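Local coordinates for PPC domain-containing protein (Pyrococcus horikoshii, PDB 2DT4), which is of unknown function but belongs to the plant- and prokaryote-conserved (PPC) family and assembles from three copies of one chain, at residues I76-L81 against A136-L141; T24-F29 against P86-H91. All blocks are in the same frame, centred on the assembly; numbering follows the deposited sequence.

In the fold
Both contacts are built on one antiparallel hairpin of the larger, mixed sheet: contact 1 uses strand 69-82 and contact 2 its neighbour, strand 85-95. Their centres lie about 12 Å apart, and backbone hydrogen bonds such as N78 N to H89 O and S80 O to F87 N (both 2.9 Å) join them directly. Along the chain the segments alternate, 24-29, 76-81, 86-91 and then 136-141, so the hairpin receives an early element, helix 22-33, and a late one, the C-terminal tail. Assembly ties the two together again, because Y25 OH of the helix is hydrogen-bonded to L141 O in the tail of a neighbouring subunit.

Contact 1: residues I76-L81 against A136-L141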
ATOM      1  N   ILE A  76      -4.301   3.789   1.290  1.00  8.70           N
ATOM      2  CA  ILE A  76      -4.720   2.693   0.432  1.00  8.54           C
ATOM      3  C   ILE A  76      -6.204   2.810   0.438  1.00  8.14           C
ATOM      4  O   ILE A  76      -6.799   2.992   1.489  1.00  8.21           O
ATOM      5  CB  ILE A  76      -4.303   1.277   0.876  1.00  8.96           C
ATOM      6  CG1 ILE A  76      -2.769   1.156   0.887  1.00 10.32           C
ATOM      7  CG2 ILE A  76      -4.902   0.251  -0.042  1.00  9.27           C
ATOM      8  CD1 ILE A  76      -2.292  -0.133   1.432  1.00 13.95           C
ATOM      9  N   GLY A  77      -6.825   2.705  -0.716  1.00  7.99           N
ATOM     10  CA  GLY A  77      -8.264   2.746  -0.730  1.00  9.37           C
ATOM     11  C   GLY A  77      -8.860   2.581  -2.100  1.00  9.06           C
ATOM     12  O   GLY A  77      -8.221   2.085  -3.013  1.00  8.57           O
ATOM     13  N   ASN A  78     -10.105   3.015  -2.229  1.00  9.40           N
ATOM     14  CA  ASN A  78     -10.810   2.809  -3.478  1.00  8.26           C
ATOM     15  C   ASN A  78     -11.859   3.890  -3.694  1.00  8.43           C
ATOM     16  O   ASN A  78     -12.230   4.620  -2.773  1.00  8.85           O
ATOM     17  CB  ASN A  78     -11.428   1.391  -3.495  1.00  8.39           C
ATOM     18  CG  ASN A  78     -12.305   1.124  -2.305  1.00  7.74           C
ATOM     19  OD1 ASN A  78     -13.311   1.821  -2.119  1.00  9.70           O
ATOM     20  ND2 ASN A  78     -11.908   0.156  -1.451  1.00  8.50           N
ATOM     21  N   VAL A  79     -12.304   3.986  -4.943  1.00  8.41           N
ATOM     22  CA  VAL A  79     -13.401   4.853  -5.377  1.00  8.62           C
ATOM     23  C   VAL A  79     -14.476   3.935  -5.957  1.00  8.71           C
ATOM     24  O   VAL A  79     -14.174   2.995  -6.706  1.00  9.27           O
ATOM     25  CB  VAL A  79     -12.955   5.899  -6.432  1.00  9.22           C
ATOM     26  CG1 VAL A  79     -14.122   6.830  -6.760  1.00  9.31           C
ATOM     27  CG2 VAL A  79     -11.761   6.725  -5.958  1.00 10.38           C
ATOM     28  N   SER A  80     -15.724   4.182  -5.575  1.00  8.27           N
ATOM     29  CA  SER A  80     -16.844   3.405  -6.099  1.00  8.59           C
ATOM     30  C   SER A  80     -18.108   4.211  -5.975  1.00  8.38           C
ATOM     31  O   SER A  80     -18.178   5.142  -5.214  1.00  9.70           O
ATOM     32  CB  SER A  80     -16.958   2.030  -5.426  1.00  7.79           C
ATOM     33  OG  SER A  80     -17.168   2.120  -4.041  1.00  9.37           O
ATOM     34  N   LEU A  81     -19.091   3.866  -6.774  1.00  9.51           N
ATOM     35  CA  LEU A  81     -20.373   4.556  -6.738  1.00 10.89           C
ATOM     36  C   LEU A  81     -21.083   4.396  -5.398  1.00 10.28           C
ATOM     37  O   LEU A  81     -21.173   3.302  -4.867  1.00 10.31           O
ATOM     38  CB  LEU A  81     -21.257   3.990  -7.850  1.00 11.56           C
ATOM     39  CG  LEU A  81     -22.676   4.463  -8.071  1.00 16.92           C
ATOM     40  CD1 LEU A  81     -22.716   5.885  -8.567  1.00 18.49           C
ATOM     41  CD2 LEU A  81     -23.355   3.539  -9.090  1.00 20.43           C
ATOM     42  N   ALA A 136     -21.675   1.240   4.362  1.00 12.72           N
ATOM     43  CA  ALA A 136     -22.106   1.157   2.959  1.00 11.30           C
ATOM     44  C   ALA A 136     -21.081   0.291   2.249  1.00 12.17           C
ATOM     45  O   ALA A 136     -19.910   0.671   2.161  1.00 11.71           O
ATOM     46  CB  ALA A 136     -22.179   2.512   2.330  1.00 12.39           C
ATOM     47  N   LEU A 137     -21.525  -0.883   1.818  1.00 11.11           N
ATOM     48  CA  LEU A 137     -20.601  -1.864   1.208  1.00 11.17           C
ATOM     49  C   LEU A 137     -21.060  -2.385  -0.130  1.00 10.94           C
ATOM     50  O   LEU A 137     -22.238  -2.334  -0.468  1.00 11.45           O
ATOM     51  CB  LEU A 137     -20.524  -3.078   2.150  1.00 10.80           C
ATOM     52  CG  LEU A 137     -20.077  -2.804   3.599  1.00 11.43           C
ATOM     53  CD1 LEU A 137     -20.182  -3.997   4.481  1.00 11.79           C
ATOM     54  CD2 LEU A 137     -18.672  -2.219   3.632  1.00 12.64           C
ATOM     55  N   TRP A 138     -20.115  -2.916  -0.902  1.00 10.54           N
ATOM     56  CA  TRP A 138     -20.397  -3.605  -2.151  1.00  9.26           C
ATOM     57  C   TRP A 138     -21.029  -4.970  -1.868  1.00  9.59           C
ATOM     58  O   TRP A 138     -20.846  -5.525  -0.787  1.00  9.97           O
ATOM     59  CB  TRP A 138     -19.087  -3.902  -2.899  1.00  9.78           C
ATOM     60  CG  TRP A 138     -18.171  -2.720  -3.063  1.00  8.02           C
ATOM     61  CD1 TRP A 138     -18.507  -1.427  -3.213  1.00  9.41           C
ATOM     62  CD2 TRP A 138     -16.748  -2.772  -3.046  1.00  7.98           C
ATOM     63  NE1 TRP A 138     -17.378  -0.651  -3.301  1.00  8.54           N
ATOM     64  CE2 TRP A 138     -16.280  -1.465  -3.209  1.00  7.07           C
ATOM     65  CE3 TRP A 138     -15.819  -3.806  -2.937  1.00  9.61           C
ATOM     66  CZ2 TRP A 138     -14.917  -1.156  -3.249  1.00  9.08           C
ATOM     67  CZ3 TRP A 138     -14.472  -3.501  -2.935  1.00 10.72           C
ATOM     68  CH2 TRP A 138     -14.032  -2.185  -3.120  1.00  9.19           C
ATOM     69  N   GLU A 139     -21.614  -5.548  -2.908  1.00 10.39           N
ATOM     70  CA  GLU A 139     -22.120  -6.929  -2.792  1.00 11.38           C
ATOM     71  C   GLU A 139     -20.862  -7.778  -2.742  1.00 11.64           C
ATOM     72  O   GLU A 139     -19.923  -7.555  -3.514  1.00 11.72           O
ATOM     73  CB  GLU A 139     -22.996  -7.286  -4.002  1.00 12.11           C
ATOM     74  CG  GLU A 139     -23.627  -8.654  -3.862  1.00 15.19           C
ATOM     75  CD  GLU A 139     -24.443  -9.063  -5.075  1.00 20.47           C
ATOM     76  OE1 GLU A 139     -24.731 -10.280  -5.186  1.00 23.23           O
ATOM     77  OE2 GLU A 139     -24.738  -8.191  -5.923  1.00 22.35           O
ATOM     78  N   GLU A 140     -20.809  -8.696  -1.790  1.00 11.37           N
ATOM     79  CA  GLU A 140     -19.635  -9.532  -1.601  1.00 11.16           C
ATOM     80  C   GLU A 140     -19.429 -10.506  -2.742  1.00 11.57           C
ATOM     81  O   GLU A 140     -20.379 -10.863  -3.483  1.00 12.79           O
ATOM     82  CB  GLU A 140     -19.769 -10.303  -0.300  1.00 11.25           C
ATOM     83  CG  GLU A 140     -20.797 -11.435  -0.341  1.00 12.38           C
ATOM     84  CD  GLU A 140     -21.102 -11.989   1.040  1.00 17.81           C
ATOM     85  OE1 GLU A 140     -21.646 -13.105   1.118  1.00 20.57           O
ATOM     86  OE2 GLU A 140     -20.800 -11.320   2.040  1.00 23.65           O
ATOM     87  N   LEU A 141     -18.182 -10.983  -2.830  1.00 11.04           N
ATOM     88  CA  LEU A 141     -17.812 -11.994  -3.817  1.00 11.76           C
ATOM     89  C   LEU A 141     -17.765 -13.324  -3.056  1.00 12.16           C
ATOM     90  O   LEU A 141     -16.834 -13.613  -2.312  1.00 11.25           O
ATOM     91  CB  LEU A 141     -16.492 -11.686  -4.524  1.00 11.99           C
ATOM     92  CG  LEU A 141     -15.983 -12.743  -5.509  1.00 15.27           C
ATOM     93  CD1 LEU A 141     -16.977 -12.924  -6.641  1.00 17.76           C
ATOM     94  CD2 LEU A 141     -14.648 -12.366  -6.077  1.00 16.76           C
TER
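W138 donates its indole N-H to S80, the bond running from NE1 to OG over 2.9 Å and nearly straight at 166°. The hydroxyl oxygen sits at the ring edge, close to the indole plane, so the pyrrole N-H is met head-on. Placing OG between the backbone N and the carbonyl carbon (chi1 61°) sets S80 for this meeting.

Two positions back on the same side of strand 69-82, N78 makes the van der Waals part of the contact. Its amide reaches the six-membered ring with CG 3.6 Å from W138 CZ2 and ND2 3.6 Å from W138 CH2, the two planes 53° apart. The contact thus lays the C-terminal tail, which follows strand 127-128, over the mixed sheet of the PPC fold through one buried indole. Replacing the indole by an alanine side chain is likely to leave S80 OG without its N-H donor and open a gap beside the N78 amide.

The polar ends of that amide are engaged elsewhere: OD1 with R128, and ND2 with E115 of a neighbouring subunit. W138 O is likewise hydrogen-bonded to R15 of that subunit, and the indole packs on its F14.

Contact 2: residues T24-F29 against P86-H91; sequences TYIKNF and PFVHAH
V88 of strand 85-95 pushes its two methyls against helix 22-33, meeting I26 and the backbone of K27. This is alpha/beta packing within the PPC domain: the helix lies against the mixed sheet, and the short segments 24-29 and 86-91 run at 145° to one another with axes 7.9 Å apart at closest approach.

The rotamer of V88 brings both methyls to the helix. With CG1 anti to the backbone N (chi1 -168°), CG2 is placed beside that nitrogen and comes to 3.6 Å from K27 N and 3.8 Å from K27 CA, packing directly on the helix backbone. V88 CG2 also makes the closest touch to the branch methyl of I26, at 3.9 Å from I26 CG2, and V88 CG1 reaches the same methyl at 4.1 Å. The side chains of I26 and V88 cross at about a right angle, and it is the short branch of the isoleucine, not its CD1 end, that does the touching. L23, one turn earlier on the helix, also packs on V88.

The CB bond of P86 is directed at the helix as well, and the proline ring packs on C30 and K31 beyond the segment. Y25 packs on L143, and F29 on L141, of a neighbouring subunit.

K27 meets the strand along its length. CG stands anti to the backbone N (chi1 175°) and the chain stays extended beyond it, so the methylenes run past the P86 carbonyl, with CG 3.6 Å, CD 3.8 Å and CE 3.7 Å from P86 O.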
ATOM      1  N   THR A  24     -11.863  14.938  -0.406  1.00  9.98           N
ATOM      2  CA  THR A  24     -12.624  15.855  -1.236  1.00 10.08           C
ATOM      3  C   THR A  24     -11.982  16.004  -2.586  1.00 10.00           C
ATOM      4  O   THR A  24     -12.656  15.897  -3.603  1.00 10.10           O
ATOM      5  CB  THR A  24     -12.763  17.194  -0.513  1.00  9.89           C
ATOM      6  OG1 THR A  24     -13.498  16.988   0.701  1.00 11.90           O
ATOM      7  CG2 THR A  24     -13.611  18.172  -1.333  1.00 11.62           C
ATOM      8  N   TYR A  25     -10.670  16.204  -2.628  1.00  9.64           N
ATOM      9  CA  TYR A  25      -9.987  16.386  -3.899  1.00  9.21           C
ATOM     10  C   TYR A  25     -10.116  15.132  -4.761  1.00  8.85           C
ATOM     11  O   TYR A  25     -10.401  15.212  -5.934  1.00  9.48           O
ATOM     12  CB  TYR A  25      -8.502  16.715  -3.680  1.00  8.72           C
ATOM     13  CG  TYR A  25      -7.686  16.806  -4.943  1.00 10.16           C
ATOM     14  CD1 TYR A  25      -7.391  18.031  -5.533  1.00 11.34           C
ATOM     15  CD2 TYR A  25      -7.220  15.662  -5.568  1.00 10.49           C
ATOM     16  CE1 TYR A  25      -6.641  18.100  -6.688  1.00 10.28           C
ATOM     17  CE2 TYR A  25      -6.475  15.725  -6.721  1.00 11.98           C
ATOM     18  CZ  TYR A  25      -6.193  16.941  -7.269  1.00 12.56           C
ATOM     19  OH  TYR A  25      -5.427  16.997  -8.394  1.00 13.78           O
ATOM     20  N   ILE A  26      -9.932  13.959  -4.165  1.00  8.36           N
ATOM     21  CA  ILE A  26      -9.943  12.746  -4.961  1.00  8.86           C
ATOM     22  C   ILE A  26     -11.357  12.579  -5.537  1.00  9.16           C
ATOM     23  O   ILE A  26     -11.489  12.242  -6.702  1.00  8.88           O
ATOM     24  CB  ILE A  26      -9.462  11.488  -4.165  1.00  9.03           C
ATOM     25  CG1 ILE A  26      -7.976  11.617  -3.815  1.00  8.72           C
ATOM     26  CG2 ILE A  26      -9.706  10.217  -4.998  1.00 11.26           C
ATOM     27  CD1 ILE A  26      -7.539  10.676  -2.773  1.00 10.20           C
ATOM     28  N   LYS A  27     -12.395  12.847  -4.739  1.00  9.60           N
ATOM     29  CA  LYS A  27     -13.782  12.807  -5.217  1.00  9.20           C
ATOM     30  C   LYS A  27     -14.008  13.766  -6.389  1.00  8.66           C
ATOM     31  O   LYS A  27     -14.554  13.377  -7.440  1.00  9.27           O
ATOM     32  CB  LYS A  27     -14.756  13.120  -4.088  1.00 10.16           C
ATOM     33  CG  LYS A  27     -16.206  13.210  -4.570  1.00 11.16           C
ATOM     34  CD  LYS A  27     -17.209  13.379  -3.418  1.00 17.68           C
ATOM     35  CE  LYS A  27     -18.604  13.505  -3.971  1.00 22.16           C
ATOM     36  NZ  LYS A  27     -19.763  13.232  -3.042  1.00 27.36           N
ATOM     37  N   ASN A  28     -13.562  15.013  -6.227  1.00  8.98           N
ATOM     38  CA  ASN A  28     -13.743  16.020  -7.264  1.00  9.18           C
ATOM     39  C   ASN A  28     -12.962  15.690  -8.547  1.00  9.18           C
ATOM     40  O   ASN A  28     -13.418  15.961  -9.675  1.00  9.81           O
ATOM     41  CB  ASN A  28     -13.342  17.395  -6.702  1.00  9.77           C
ATOM     42  CG  ASN A  28     -14.415  17.960  -5.751  1.00 10.20           C
ATOM     43  OD1 ASN A  28     -15.595  17.567  -5.838  1.00 13.49           O
ATOM     44  ND2 ASN A  28     -14.021  18.868  -4.856  1.00 11.05           N
ATOM     45  N   PHE A  29     -11.762  15.153  -8.363  1.00  9.02           N
ATOM     46  CA  PHE A  29     -10.963  14.645  -9.478  1.00  9.32           C
ATOM     47  C   PHE A  29     -11.799  13.586 -10.264  1.00  8.80           C
ATOM     48  O   PHE A  29     -11.909  13.659 -11.500  1.00  8.73           O
ATOM     49  CB  PHE A  29      -9.626  14.100  -8.983  1.00  9.23           C
ATOM     50  CG  PHE A  29      -8.861  13.338 -10.011  1.00 12.36           C
ATOM     51  CD1 PHE A  29      -9.057  11.973 -10.121  1.00 14.16           C
ATOM     52  CD2 PHE A  29      -7.937  13.946 -10.843  1.00 17.92           C
ATOM     53  CE1 PHE A  29      -8.351  11.239 -11.033  1.00 15.75           C
ATOM     54  CE2 PHE A  29      -7.253  13.180 -11.779  1.00 17.19           C
ATOM     55  CZ  PHE A  29      -7.516  11.832 -11.868  1.00 13.04           C
ATOM     56  N   PRO A  86     -19.302   9.248  -7.332  1.00 12.50           N
ATOM     57  CA  PRO A  86     -18.080   8.575  -6.884  1.00 11.13           C
ATOM     58  C   PRO A  86     -17.833   8.885  -5.422  1.00 10.53           C
ATOM     59  O   PRO A  86     -17.974  10.045  -4.985  1.00 11.10           O
ATOM     60  CB  PRO A  86     -16.978   9.169  -7.781  1.00 11.67           C
ATOM     61  CG  PRO A  86     -17.510  10.415  -8.280  1.00 12.16           C
ATOM     62  CD  PRO A  86     -19.016  10.221  -8.388  1.00 12.19           C
ATOM     63  N   PHE A  87     -17.438   7.860  -4.672  1.00  8.73           N
ATOM     64  CA  PHE A  87     -17.259   7.912  -3.235  1.00  8.83           C
ATOM     65  C   PHE A  87     -15.893   7.287  -2.873  1.00  9.46           C
ATOM     66  O   PHE A  87     -15.544   6.193  -3.330  1.00 10.01           O
ATOM     67  CB  PHE A  87     -18.380   7.152  -2.523  1.00  9.58           C
ATOM     68  CG  PHE A  87     -18.270   7.163  -1.047  1.00 10.50           C
ATOM     69  CD1 PHE A  87     -18.818   8.192  -0.332  1.00 14.15           C
ATOM     70  CD2 PHE A  87     -17.622   6.144  -0.358  1.00 10.17           C
ATOM     71  CE1 PHE A  87     -18.736   8.216   1.060  1.00 14.40           C
ATOM     72  CE2 PHE A  87     -17.513   6.178   1.020  1.00 13.74           C
ATOM     73  CZ  PHE A  87     -18.104   7.226   1.720  1.00 13.64           C
ATOM     74  N   VAL A  88     -15.130   8.019  -2.074  1.00  9.79           N
ATOM     75  CA  VAL A  88     -13.753   7.663  -1.743  1.00 10.27           C
ATOM     76  C   VAL A  88     -13.699   7.040  -0.348  1.00 11.07           C
ATOM     77  O   VAL A  88     -14.185   7.618   0.627  1.00 13.30           O
ATOM     78  CB  VAL A  88     -12.827   8.883  -1.825  1.00 10.48           C
ATOM     79  CG1 VAL A  88     -11.363   8.427  -1.761  1.00 12.24           C
ATOM     80  CG2 VAL A  88     -13.094   9.671  -3.101  1.00 11.58           C
ATOM     81  N   HIS A  89     -13.130   5.835  -0.264  1.00 10.46           N
ATOM     82  CA  HIS A  89     -12.954   5.137   1.009  1.00 10.27           C
ATOM     83  C   HIS A  89     -11.497   4.788   1.120  1.00 10.35           C
ATOM     84  O   HIS A  89     -10.969   4.075   0.275  1.00 11.11           O
ATOM     85  CB  HIS A  89     -13.822   3.895   1.100  1.00 11.08           C
ATOM     86  CG  HIS A  89     -13.800   3.240   2.440  1.00 15.29           C
ATOM     87  ND1 HIS A  89     -13.786   3.968   3.614  1.00 20.25           N
ATOM     88  CD2 HIS A  89     -13.750   1.933   2.803  1.00 17.05           C
ATOM     89  CE1 HIS A  89     -13.757   3.133   4.642  1.00 20.15           C
ATOM     90  NE2 HIS A  89     -13.747   1.898   4.176  1.00 19.15           N
ATOM     91  N   ALA A  90     -10.836   5.304   2.147  1.00  9.66           N
ATOM     92  CA  ALA A  90      -9.419   5.015   2.345  1.00  8.74           C
ATOM     93  C   ALA A  90      -9.024   4.891   3.799  1.00  8.47           C
ATOM     94  O   ALA A  90      -9.659   5.450   4.679  1.00  9.67           O
ATOM     95  CB  ALA A  90      -8.564   6.074   1.691  1.00  9.48           C
ATOM     96  N   HIS A  91      -7.940   4.169   4.041  1.00  7.53           N
ATOM     97  CA  HIS A  91      -7.336   4.028   5.373  1.00  7.43           C
ATOM     98  C   HIS A  91      -5.931   4.575   5.290  1.00  7.26           C
ATOM     99  O   HIS A  91      -5.303   4.542   4.236  1.00  7.78           O
ATOM    100  CB  HIS A  91      -7.265   2.569   5.836  1.00  7.71           C
ATOM    101  CG  HIS A  91      -8.588   2.013   6.265  1.00 10.29           C
ATOM    102  ND1 HIS A  91      -8.759   1.358   7.462  1.00 18.72           N
ATOM    103  CD2 HIS A  91      -9.811   2.067   5.691  1.00 13.27           C
ATOM    104  CE1 HIS A  91     -10.015   0.966   7.575  1.00 14.71           C
ATOM    105  NE2 HIS A  91     -10.678   1.381   6.513  1.00 14.24           N
TER